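PDB 2BBD: coat protein from Sulfolobus turreted icosahedral virus, which serves as the major coat protein of the virus, probably building its icosahedral shell from double jelly-roll subunits akin to those of certain bacterial and eukaryotic viruses. Local coordinates for residues L215-N220 / N301-Y306; P52-F56 / G224-T228; I84-Y88 / A269-I273. All blocks are in the same frame, centred on the assembly; numbering follows the deposited sequence.

Contact 1: L215-N220 / N301-Y306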
ATOM      1  N   LEU A 215       4.067  -6.543   2.158  1.00 24.10           N
ATOM      2  CA  LEU A 215       3.012  -6.708   3.142  1.00 21.14           C
ATOM      3  C   LEU A 215       2.174  -7.880   2.674  1.00 22.64           C
ATOM      4  O   LEU A 215       1.692  -7.898   1.545  1.00 23.48           O
ATOM      5  CB  LEU A 215       2.121  -5.467   3.237  1.00 21.66           C
ATOM      6  CG  LEU A 215       0.773  -5.742   3.936  1.00 21.05           C
ATOM      7  CD1 LEU A 215       1.010  -6.235   5.370  1.00 21.02           C
ATOM      8  CD2 LEU A 215      -0.087  -4.476   3.932  1.00 22.99           C
ATOM      9  N   VAL A 216       2.018  -8.869   3.540  1.00 23.39           N
ATOM     10  CA  VAL A 216       1.229 -10.031   3.196  1.00 22.46           C
ATOM     11  C   VAL A 216       0.126 -10.236   4.210  1.00 22.60           C
ATOM     12  O   VAL A 216       0.372 -10.200   5.414  1.00 22.26           O
ATOM     13  CB  VAL A 216       2.076 -11.324   3.181  1.00 23.53           C
ATOM     14  CG1 VAL A 216       1.188 -12.516   2.796  1.00 20.28           C
ATOM     15  CG2 VAL A 216       3.256 -11.172   2.222  1.00 23.11           C
ATOM     16  N   TYR A 217      -1.092 -10.429   3.720  1.00 22.12           N
ATOM     17  CA  TYR A 217      -2.205 -10.713   4.607  1.00 22.97           C
ATOM     18  C   TYR A 217      -3.055 -11.780   3.953  1.00 22.61           C
ATOM     19  O   TYR A 217      -3.107 -11.886   2.730  1.00 23.35           O
ATOM     20  CB  TYR A 217      -3.030  -9.468   4.953  1.00 23.80           C
ATOM     21  CG  TYR A 217      -3.630  -8.723   3.789  1.00 22.62           C
ATOM     22  CD1 TYR A 217      -2.868  -7.827   3.046  1.00 22.44           C
ATOM     23  CD2 TYR A 217      -4.977  -8.869   3.471  1.00 22.78           C
ATOM     24  CE1 TYR A 217      -3.436  -7.080   2.016  1.00 24.24           C
ATOM     25  CE2 TYR A 217      -5.561  -8.126   2.434  1.00 25.12           C
ATOM     26  CZ  TYR A 217      -4.782  -7.230   1.713  1.00 25.02           C
ATOM     27  OH  TYR A 217      -5.345  -6.475   0.702  1.00 25.97           O
ATOM     28  N   VAL A 218      -3.698 -12.587   4.786  1.00 23.27           N
ATOM     29  CA  VAL A 218      -4.496 -13.702   4.312  1.00 24.31           C
ATOM     30  C   VAL A 218      -5.955 -13.635   4.760  1.00 23.38           C
ATOM     31  O   VAL A 218      -6.254 -13.285   5.896  1.00 22.70           O
ATOM     32  CB  VAL A 218      -3.845 -15.020   4.794  1.00 25.15           C
ATOM     33  CG1 VAL A 218      -4.569 -16.197   4.229  1.00 27.41           C
ATOM     34  CG2 VAL A 218      -2.380 -15.043   4.367  1.00 24.76           C
ATOM     35  N   ILE A 219      -6.861 -13.981   3.856  1.00 24.10           N
ATOM     36  CA  ILE A 219      -8.282 -13.942   4.161  1.00 24.39           C
ATOM     37  C   ILE A 219      -8.903 -15.332   4.247  1.00 25.27           C
ATOM     38  O   ILE A 219      -8.793 -16.144   3.322  1.00 25.62           O
ATOM     39  CB  ILE A 219      -9.067 -13.145   3.087  1.00 24.62           C
ATOM     40  CG1 ILE A 219      -8.530 -11.716   2.975  1.00 23.99           C
ATOM     41  CG2 ILE A 219     -10.551 -13.135   3.435  1.00 23.56           C
ATOM     42  CD1 ILE A 219      -8.629 -10.891   4.245  1.00 26.02           C
ATOM     43  N   ASN A 220      -9.569 -15.585   5.367  1.00 25.66           N
ATOM     44  CA  ASN A 220     -10.256 -16.850   5.624  1.00 26.36           C
ATOM     45  C   ASN A 220     -11.732 -16.580   5.288  1.00 26.70           C
ATOM     46  O   ASN A 220     -12.283 -15.558   5.701  1.00 23.61           O
ATOM     47  CB  ASN A 220     -10.070 -17.221   7.104  1.00 23.35           C
ATOM     48  CG  ASN A 220     -10.814 -18.482   7.507  1.00 26.30           C
ATOM     49  OD1 ASN A 220     -12.045 -18.510   7.548  1.00 25.78           O
ATOM     50  ND2 ASN A 220     -10.061 -19.531   7.828  1.00 26.85           N
ATOM     51  N   ASN A 301      -5.604 -23.117   6.700  1.00 27.53           N
ATOM     52  CA  ASN A 301      -6.834 -23.255   5.914  1.00 27.43           C
ATOM     53  C   ASN A 301      -6.587 -22.760   4.486  1.00 28.05           C
ATOM     54  O   ASN A 301      -5.647 -22.003   4.237  1.00 27.29           O
ATOM     55  CB  ASN A 301      -7.974 -22.420   6.536  1.00 29.17           C
ATOM     56  CG  ASN A 301      -8.525 -23.023   7.841  1.00 30.72           C
ATOM     57  OD1 ASN A 301      -9.032 -24.138   7.849  1.00 33.67           O
ATOM     58  ND2 ASN A 301      -8.433 -22.270   8.941  1.00 30.12           N
ATOM     59  N   GLN A 302      -7.423 -23.188   3.545  1.00 27.72           N
ATOM     60  CA  GLN A 302      -7.263 -22.726   2.173  1.00 27.41           C
ATOM     61  C   GLN A 302      -7.804 -21.303   2.160  1.00 26.96           C
ATOM     62  O   GLN A 302      -8.992 -21.081   2.398  1.00 26.25           O
ATOM     63  CB  GLN A 302      -8.057 -23.595   1.200  1.00 29.05           C
ATOM     64  CG  GLN A 302      -7.884 -23.164  -0.255  1.00 32.96           C
ATOM     65  CD  GLN A 302      -8.492 -24.147  -1.237  1.00 35.09           C
ATOM     66  OE1 GLN A 302      -8.210 -25.344  -1.186  1.00 36.40           O
ATOM     67  NE2 GLN A 302      -9.325 -23.645  -2.141  1.00 36.55           N
ATOM     68  N   ASP A 303      -6.928 -20.339   1.898  1.00 24.33           N
ATOM     69  CA  ASP A 303      -7.334 -18.940   1.893  1.00 25.38           C
ATOM     70  C   ASP A 303      -6.882 -18.196   0.652  1.00 25.47           C
ATOM     71  O   ASP A 303      -6.173 -18.732  -0.201  1.00 26.04           O
ATOM     72  CB  ASP A 303      -6.743 -18.183   3.090  1.00 23.12           C
ATOM     73  CG  ASP A 303      -6.984 -18.874   4.419  1.00 24.07           C
ATOM     74  OD1 ASP A 303      -8.094 -19.397   4.635  1.00 25.94           O
ATOM     75  OD2 ASP A 303      -6.054 -18.869   5.253  1.00 24.52           O
ATOM     76  N   ASN A 304      -7.292 -16.936   0.577  1.00 25.70           N
ATOM     77  CA  ASN A 304      -6.877 -16.088  -0.515  1.00 24.30           C
ATOM     78  C   ASN A 304      -5.775 -15.218   0.079  1.00 24.35           C
ATOM     79  O   ASN A 304      -5.893 -14.733   1.207  1.00 25.35           O
ATOM     80  CB  ASN A 304      -8.061 -15.270  -1.024  1.00 22.56           C
ATOM     81  CG  ASN A 304      -9.072 -16.130  -1.768  1.00 25.44           C
ATOM     82  OD1 ASN A 304      -8.701 -17.093  -2.442  1.00 24.65           O
ATOM     83  ND2 ASN A 304     -10.346 -15.785  -1.657  1.00 24.95           N
ATOM     84  N   VAL A 305      -4.688 -15.066  -0.667  1.00 23.70           N
ATOM     85  CA  VAL A 305      -3.540 -14.300  -0.216  1.00 22.22           C
ATOM     86  C   VAL A 305      -3.359 -12.979  -0.960  1.00 21.80           C
ATOM     87  O   VAL A 305      -3.527 -12.905  -2.176  1.00 22.88           O
ATOM     88  CB  VAL A 305      -2.245 -15.132  -0.379  1.00 22.14           C
ATOM     89  CG1 VAL A 305      -1.052 -14.378   0.213  1.00 20.22           C
ATOM     90  CG2 VAL A 305      -2.429 -16.515   0.279  1.00 20.76           C
ATOM     91  N   TYR A 306      -2.986 -11.949  -0.215  1.00 21.69           N
ATOM     92  CA  TYR A 306      -2.766 -10.633  -0.790  1.00 23.28           C
ATOM     93  C   TYR A 306      -1.385 -10.115  -0.470  1.00 23.95           C
ATOM     94  O   TYR A 306      -0.979 -10.070   0.689  1.00 24.85           O
ATOM     95  CB  TYR A 306      -3.827  -9.673  -0.280  1.00 21.60           C
ATOM     96  CG  TYR A 306      -5.190 -10.098  -0.736  1.00 22.29           C
ATOM     97  CD1 TYR A 306      -5.635  -9.803  -2.024  1.00 23.11           C
ATOM     98  CD2 TYR A 306      -6.006 -10.866   0.089  1.00 20.95           C
ATOM     99  CE1 TYR A 306      -6.855 -10.263  -2.474  1.00 24.05           C
ATOM    100  CE2 TYR A 306      -7.220 -11.336  -0.349  1.00 21.53           C
ATOM    101  CZ  TYR A 306      -7.646 -11.035  -1.631  1.00 23.82           C
ATOM    102  OH  TYR A 306      -8.855 -11.524  -2.070  1.00 22.78           O
TER

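Contact 2: P52-F56 / G224-T228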
ATOM      1  N   PRO A  52     -18.651  -3.771  11.191  1.00 26.26           N
ATOM      2  CA  PRO A  52     -17.835  -4.953  10.899  1.00 25.39           C
ATOM      3  C   PRO A  52     -16.427  -4.953  11.476  1.00 27.31           C
ATOM      4  O   PRO A  52     -15.929  -3.940  11.954  1.00 25.61           O
ATOM      5  CB  PRO A  52     -17.838  -5.014   9.369  1.00 25.29           C
ATOM      6  CG  PRO A  52     -18.022  -3.607   8.967  1.00 25.94           C
ATOM      7  CD  PRO A  52     -19.025  -3.069   9.950  1.00 25.70           C
ATOM      8  N   SER A  53     -15.794  -6.117  11.435  1.00 26.11           N
ATOM      9  CA  SER A  53     -14.442  -6.264  11.940  1.00 26.26           C
ATOM     10  C   SER A  53     -13.478  -5.756  10.874  1.00 25.39           C
ATOM     11  O   SER A  53     -13.897  -5.272   9.823  1.00 24.41           O
ATOM     12  CB  SER A  53     -14.152  -7.741  12.198  1.00 28.05           C
ATOM     13  OG  SER A  53     -14.150  -8.438  10.961  1.00 30.50           O
ATOM     14  N   ALA A  54     -12.186  -5.869  11.160  1.00 23.60           N
ATOM     15  CA  ALA A  54     -11.157  -5.474  10.216  1.00 21.88           C
ATOM     16  C   ALA A  54     -11.421  -6.302   8.952  1.00 22.02           C
ATOM     17  O   ALA A  54     -11.945  -7.414   9.032  1.00 24.54           O
ATOM     18  CB  ALA A  54      -9.790  -5.804  10.793  1.00 21.97           C
ATOM     19  N   PRO A  55     -11.020  -5.804   7.775  1.00 21.25           N
ATOM     20  CA  PRO A  55     -10.331  -4.549   7.479  1.00 20.89           C
ATOM     21  C   PRO A  55     -11.145  -3.247   7.496  1.00 20.90           C
ATOM     22  O   PRO A  55     -10.678  -2.226   6.989  1.00 21.44           O
ATOM     23  CB  PRO A  55      -9.698  -4.832   6.116  1.00 19.66           C
ATOM     24  CG  PRO A  55     -10.757  -5.626   5.450  1.00 18.06           C
ATOM     25  CD  PRO A  55     -11.211  -6.591   6.543  1.00 19.27           C
ATOM     26  N   PHE A  56     -12.354  -3.268   8.051  1.00 21.08           N
ATOM     27  CA  PHE A  56     -13.111  -2.025   8.156  1.00 19.65           C
ATOM     28  C   PHE A  56     -12.317  -1.206   9.175  1.00 21.29           C
ATOM     29  O   PHE A  56     -11.748  -1.763  10.118  1.00 23.11           O
ATOM     30  CB  PHE A  56     -14.534  -2.288   8.673  1.00 21.73           C
ATOM     31  CG  PHE A  56     -15.251  -1.044   9.154  1.00 23.28           C
ATOM     32  CD1 PHE A  56     -15.048  -0.563  10.447  1.00 21.16           C
ATOM     33  CD2 PHE A  56     -16.093  -0.329   8.305  1.00 21.53           C
ATOM     34  CE1 PHE A  56     -15.669   0.613  10.888  1.00 18.97           C
ATOM     35  CE2 PHE A  56     -16.716   0.847   8.737  1.00 20.59           C
ATOM     36  CZ  PHE A  56     -16.502   1.320  10.032  1.00 17.74           C
ATOM     37  N   GLY A 224     -12.527 -14.026   7.884  1.00 26.54           N
ATOM     38  CA  GLY A 224     -11.932 -12.897   7.184  1.00 24.14           C
ATOM     39  C   GLY A 224     -10.444 -12.750   7.458  1.00 24.72           C
ATOM     40  O   GLY A 224      -9.693 -13.734   7.441  1.00 25.11           O
ATOM     41  N   ILE A 225     -10.014 -11.522   7.727  1.00 23.08           N
ATOM     42  CA  ILE A 225      -8.606 -11.249   7.997  1.00 22.50           C
ATOM     43  C   ILE A 225      -8.230 -11.524   9.462  1.00 21.88           C
ATOM     44  O   ILE A 225      -7.058 -11.498   9.823  1.00 22.10           O
ATOM     45  CB  ILE A 225      -8.263  -9.777   7.639  1.00 21.57           C
ATOM     46  CG1 ILE A 225      -6.755  -9.614   7.442  1.00 22.66           C
ATOM     47  CG2 ILE A 225      -8.752  -8.846   8.749  1.00 21.84           C
ATOM     48  CD1 ILE A 225      -6.373  -8.279   6.807  1.00 23.94           C
ATOM     49  N   ASN A 226      -9.226 -11.775  10.305  1.00 23.75           N
ATOM     50  CA  ASN A 226      -8.953 -12.058  11.715  1.00 25.96           C
ATOM     51  C   ASN A 226      -8.851 -13.562  11.911  1.00 25.82           C
ATOM     52  O   ASN A 226      -9.758 -14.192  12.442  1.00 28.23           O
ATOM     53  CB  ASN A 226     -10.061 -11.491  12.603  1.00 27.14           C
ATOM     54  CG  ASN A 226     -10.162  -9.990  12.496  1.00 33.01           C
ATOM     55  OD1 ASN A 226      -9.187  -9.275  12.733  1.00 34.04           O
ATOM     56  ND2 ASN A 226     -11.336  -9.502  12.122  1.00 35.83           N
ATOM     57  N   ASN A 227      -7.732 -14.122  11.467  1.00 27.00           N
ATOM     58  CA  ASN A 227      -7.487 -15.554  11.557  1.00 25.47           C
ATOM     59  C   ASN A 227      -6.009 -15.751  11.865  1.00 27.19           C
ATOM     60  O   ASN A 227      -5.230 -14.805  11.827  1.00 26.99           O
ATOM     61  CB  ASN A 227      -7.813 -16.208  10.217  1.00 22.96           C
ATOM     62  CG  ASN A 227      -6.821 -15.809   9.123  1.00 25.31           C
ATOM     63  OD1 ASN A 227      -5.674 -16.268   9.108  1.00 28.03           O
ATOM     64  ND2 ASN A 227      -7.254 -14.935   8.219  1.00 20.39           N
ATOM     65  N   THR A 228      -5.626 -16.987  12.160  1.00 28.06           N
ATOM     66  CA  THR A 228      -4.240 -17.302  12.448  1.00 29.36           C
ATOM     67  C   THR A 228      -3.840 -18.479  11.576  1.00 29.48           C
ATOM     68  O   THR A 228      -3.188 -19.411  12.042  1.00 29.76           O
ATOM     69  CB  THR A 228      -4.042 -17.682  13.934  1.00 30.40           C
ATOM     70  OG1 THR A 228      -5.048 -18.625  14.328  1.00 34.37           O
ATOM     71  CG2 THR A 228      -4.130 -16.449  14.821  1.00 31.93           C
TER
HETATM   72  O   HOH W   1     -12.096  -9.730   7.765  1.00 22.14           O

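Contact 3: I84-Y88 / A269-I273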
ATOM      1  N   ILE A  84      -3.519  -1.195   5.933  1.00 20.66           N
ATOM      2  CA  ILE A  84      -2.748  -2.032   6.836  1.00 21.70           C
ATOM      3  C   ILE A  84      -1.291  -1.545   6.811  1.00 19.99           C
ATOM      4  O   ILE A  84      -0.616  -1.533   7.841  1.00 20.37           O
ATOM      5  CB  ILE A  84      -2.870  -3.528   6.437  1.00 19.08           C
ATOM      6  CG1 ILE A  84      -4.303  -4.000   6.698  1.00 17.90           C
ATOM      7  CG2 ILE A  84      -1.891  -4.386   7.244  1.00 21.05           C
ATOM      8  CD1 ILE A  84      -4.652  -5.337   6.072  1.00 18.22           C
ATOM      9  N   LEU A  85      -0.816  -1.112   5.646  1.00 21.37           N
ATOM     10  CA  LEU A  85       0.547  -0.603   5.556  1.00 21.29           C
ATOM     11  C   LEU A  85       0.649   0.657   6.423  1.00 22.36           C
ATOM     12  O   LEU A  85       1.653   0.877   7.100  1.00 24.93           O
ATOM     13  CB  LEU A  85       0.919  -0.270   4.103  1.00 21.45           C
ATOM     14  CG  LEU A  85       2.370   0.188   3.882  1.00 25.57           C
ATOM     15  CD1 LEU A  85       3.323  -0.948   4.237  1.00 25.57           C
ATOM     16  CD2 LEU A  85       2.578   0.614   2.430  1.00 22.97           C
HETATM   17  N   MSE A  86      -0.398   1.479   6.417  1.00 21.91           N
HETATM   18  CA  MSE A  86      -0.393   2.694   7.228  1.00 21.26           C
HETATM   19  C   MSE A  86      -0.326   2.334   8.715  1.00 20.95           C
HETATM   20  O   MSE A  86       0.391   2.956   9.494  1.00 21.69           O
HETATM   21  CB  MSE A  86      -1.655   3.525   6.964  1.00 22.55           C
HETATM   22  CG  MSE A  86      -1.768   4.077   5.557  1.00 24.97           C
HETATM   23 SE   MSE A  86      -0.231   5.172   5.084  1.00 47.06          SE
HETATM   24  CE  MSE A  86       0.578   3.972   3.793  1.00 29.67           C
ATOM     25  N   TYR A  87      -1.097   1.329   9.100  1.00 22.48           N
ATOM     26  CA  TYR A  87      -1.134   0.875  10.482  1.00 22.82           C
ATOM     27  C   TYR A  87       0.283   0.575  10.973  1.00 23.30           C
ATOM     28  O   TYR A  87       0.701   1.055  12.018  1.00 23.84           O
ATOM     29  CB  TYR A  87      -2.002  -0.385  10.581  1.00 21.01           C
ATOM     30  CG  TYR A  87      -1.918  -1.114  11.902  1.00 21.50           C
ATOM     31  CD1 TYR A  87      -2.754  -0.779  12.969  1.00 18.87           C
ATOM     32  CD2 TYR A  87      -1.013  -2.163  12.075  1.00 19.81           C
ATOM     33  CE1 TYR A  87      -2.694  -1.485  14.178  1.00 23.66           C
ATOM     34  CE2 TYR A  87      -0.938  -2.865  13.275  1.00 20.09           C
ATOM     35  CZ  TYR A  87      -1.778  -2.530  14.315  1.00 22.93           C
ATOM     36  OH  TYR A  87      -1.704  -3.253  15.474  1.00 21.94           O
ATOM     37  N   TYR A  88       1.016  -0.223  10.208  1.00 23.04           N
ATOM     38  CA  TYR A  88       2.374  -0.591  10.587  1.00 25.59           C
ATOM     39  C   TYR A  88       3.378   0.565  10.576  1.00 26.52           C
ATOM     40  O   TYR A  88       4.153   0.734  11.523  1.00 26.53           O
ATOM     41  CB  TYR A  88       2.881  -1.714   9.673  1.00 23.14           C
ATOM     42  CG  TYR A  88       2.347  -3.083  10.041  1.00 22.97           C
ATOM     43  CD1 TYR A  88       2.805  -3.740  11.177  1.00 22.60           C
ATOM     44  CD2 TYR A  88       1.384  -3.717   9.258  1.00 22.93           C
ATOM     45  CE1 TYR A  88       2.322  -5.001  11.532  1.00 24.95           C
ATOM     46  CE2 TYR A  88       0.888  -4.983   9.602  1.00 24.62           C
ATOM     47  CZ  TYR A  88       1.365  -5.619  10.745  1.00 26.56           C
ATOM     48  OH  TYR A  88       0.903  -6.869  11.105  1.00 25.63           O
ATOM     49  N   ALA A 269      -3.177 -12.558  10.793  1.00 26.24           N
ATOM     50  CA  ALA A 269      -2.938 -12.975   9.410  1.00 25.85           C
ATOM     51  C   ALA A 269      -2.209 -11.971   8.538  1.00 26.28           C
ATOM     52  O   ALA A 269      -2.244 -12.076   7.308  1.00 24.33           O
ATOM     53  CB  ALA A 269      -4.265 -13.368   8.751  1.00 27.96           C
ATOM     54  N   SER A 270      -1.535 -11.011   9.165  1.00 25.90           N
ATOM     55  CA  SER A 270      -0.809  -9.988   8.420  1.00 26.62           C
ATOM     56  C   SER A 270       0.633  -9.862   8.898  1.00 26.46           C
ATOM     57  O   SER A 270       0.899  -9.932  10.096  1.00 25.78           O
ATOM     58  CB  SER A 270      -1.496  -8.629   8.591  1.00 25.69           C
ATOM     59  OG  SER A 270      -1.393  -8.179   9.935  1.00 24.66           O
ATOM     60  N   ALA A 271       1.549  -9.663   7.956  1.00 24.73           N
ATOM     61  CA  ALA A 271       2.961  -9.491   8.288  1.00 24.92           C
ATOM     62  C   ALA A 271       3.724  -8.760   7.181  1.00 25.28           C
ATOM     63  O   ALA A 271       3.343  -8.790   6.009  1.00 25.35           O
ATOM     64  CB  ALA A 271       3.614 -10.856   8.575  1.00 25.81           C
ATOM     65  N   ILE A 272       4.802  -8.087   7.568  1.00 26.03           N
ATOM     66  CA  ILE A 272       5.630  -7.368   6.617  1.00 25.84           C
ATOM     67  C   ILE A 272       7.037  -7.950   6.539  1.00 27.27           C
ATOM     68  O   ILE A 272       7.657  -8.257   7.559  1.00 26.24           O
ATOM     69  CB  ILE A 272       5.750  -5.888   6.986  1.00 25.15           C
ATOM     70  CG1 ILE A 272       4.390  -5.192   6.801  1.00 28.22           C
ATOM     71  CG2 ILE A 272       6.832  -5.240   6.136  1.00 26.90           C
ATOM     72  CD1 ILE A 272       4.349  -3.756   7.290  1.00 23.92           C
ATOM     73  N   ILE A 273       7.528  -8.102   5.315  1.00 28.84           N
ATOM     74  CA  ILE A 273       8.872  -8.608   5.080  1.00 30.65           C
ATOM     75  C   ILE A 273       9.759  -7.473   4.607  1.00 31.87           C
ATOM     76  O   ILE A 273       9.635  -7.026   3.465  1.00 31.90           O
ATOM     77  CB  ILE A 273       8.924  -9.691   3.970  1.00 30.36           C
ATOM     78  CG1 ILE A 273       8.179 -10.948   4.405  1.00 30.10           C
ATOM     79  CG2 ILE A 273      10.372 -10.002   3.621  1.00 30.19           C
ATOM     80  CD1 ILE A 273       6.683 -10.841   4.246  1.00 30.19           C
TER

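Contact 1: L215-N220 / N301-Y306
The carbonyl oxygen of Tyr306 draws two hydrogens from strand 215-219: the N-H of Tyr217 (N to O 3.1 Å, 163° at the hydrogen) and, less strongly, the CA-H of Val216 (CA to O 3.3 Å). It belongs to an antiparallel ladder of the C-terminal jelly roll, in which Tyr217 with Tyr306 and Ile219 with Asn304 are hydrogen-bonded pairs and Val218 with Val305 is the non-hydrogen-bonded pair between them. The straightest rung joins Ile219 N to Asn304 O, 2.9 Å at 176°. Beta-branched valines suit the extended backbone; Val216 and Val305 meet through their CG1 methyls and both reach Leu297 of strand 293-299, in the second sheet of the sandwich.

The two tyrosines dominate the other face, which they share with Ile219 and Asn304. With CG wedged between its backbone N and carbonyl carbon (chi1 58°), Tyr217 folds its ring over its neighbour, and Tyr306 CB lies 3.5 Å from the ring centroid in a CH-pi contact. The two rings are nearly parallel but slid apart, so they barely overlap, while Ile219 CG1 meets the Tyr306 ring at its edge, 3.6 Å from CE2. Glu187 holds the Tyr217 hydroxyl, and Asn304 OD1 accepts from Asn192 N.

Beyond the last bonded pair, the amides of Asn220 and Asn301 stand almost perpendicular. Asn220 OD1 accepts from Thr222 N and Ser223 N. Asn220 ND2 and Asn301 ND2, both donors, sit 3.4 Å apart without bonding. Each instead gives a hydrogen to Asp229, Asn301 to OD1 and Asn220 to OD2.

Contact 2: P52-F56 / G224-T228
Ile225 and Asn226 reach from one loop to the other side by side, an apolar branch next to a polar amide. Ile225 turns CG2 toward the peptide between Ala54 and Pro55: the methyl lies 3.5 Å from Ala54 O, and it also meets Ala54 CB at 3.8 Å and Pro55 CD. Because CG1 is anti to the backbone N (chi1 -160°), the longer branch leads elsewhere, toward Tyr217 and the helix residue Ile84. A branched side chain thus serves two neighbours at once, one methyl for the loop and the other arm for the interior.

The amide of Asn226 lies across Ser53 and Ala54, its OD1 beside Ala54 CB and its ND2 3.2 Å from Ser53 OG. The angle there is too poor for a hydrogen bond, so the pair is a polar touch at the exposed margin. The small side chain of Ala54 lets both Ile225 and Asn226 come close. A water makes the polar link that the side chains do not, donating to Ala54 O at 2.6 Å and accepting from Ile225 N at 2.7 Å.

Each loop is stiffened from within. A cis peptide precedes Pro55, and Phe56 N bonds back to Ser53 O, as in a type VI turn. Opposite, Gly224 adopts a positive phi that glycine tolerates readily, and its O accepts from Asn227 ND2 at 2.8 Å, the oxygen lying in the plane of that amide. The same ND2 also reaches Val218 O, tying the loop to its preceding strand, while Asn226 is the centre of an inverse gamma turn. Such water-bridged contact between turns joins loops of the two successive jelly rolls, at one end of a double jelly-roll subunit.

Contact 3: I84-Y88 / A269-I273
Tyr88 and Ser270 meet through their hydroxyls, OH to OG 2.9 Å, in a hydrogen bond for which either could be the donor. Ser270 OG lies at the edge of the tyrosine ring and in its plane. The phenol oxygen also accepts from Tyr266 N, so a polar atom buried between helix and strand is well provided for, and tyrosine suits the place because its long ring carries the hydroxyl across the gap.

Packing is closest at the other end of the tyrosine. Ile272 extends its chain (chi2 173°) so that CD1 rests 3.5 Å from both CB and CG of Tyr88, with CG1 over the rim of one ring face. The opposite face is backed by Tyr87, whose CD2 sits over the ring centre, 3.9 Å above the plane. With Tyr87 over its centre and Ile272 near its rim, the ring should rotate less freely.

One turn earlier the fit is looser. Leu85 CD1 comes no nearer than 4.3 Å to Ile272 CD1, and Ile84 CG2 lies 4.5 Å from Ser270 CB. This side does not open to solvent: Ile84 continues onto Leu215 and Tyr266, which complete the filling. Ala271, alternating to the far side of the strand, packs on Trp250 and Leu253 of helix 250-261.

The segment axes are 10.1 Å apart and inclined at 70°, a helix laid across strand 270-284, the outermost of its sheet within the chain. Here helix 79-89, from the first half of the chain, packs on the C-terminal jelly roll, in the double jelly-roll fold.

Along the chain the segments alternate: 52-56, 84-88, 215-220, 224-228, 269-273, 301-306, so each contact crosses the other two. Their centres lie close, contacts 1 and 2 about 11 Å apart and contact 3 about 13 Å from either. Contacts 1 and 3 share a sheet, in which strand 210-219 runs between strands 303-313 and 270-284; Val216 N to Ala271 O and Val218 N to Ala269 O are probable hydrogen bonds between them. Ile225 of contact 2 is the common neighbour of the other two, packing also on Ile219. Contact 1 thus lies within the C-terminal jelly roll, whereas contacts 2 and 3 bind it to the preceding half, making one compact capsid subunit.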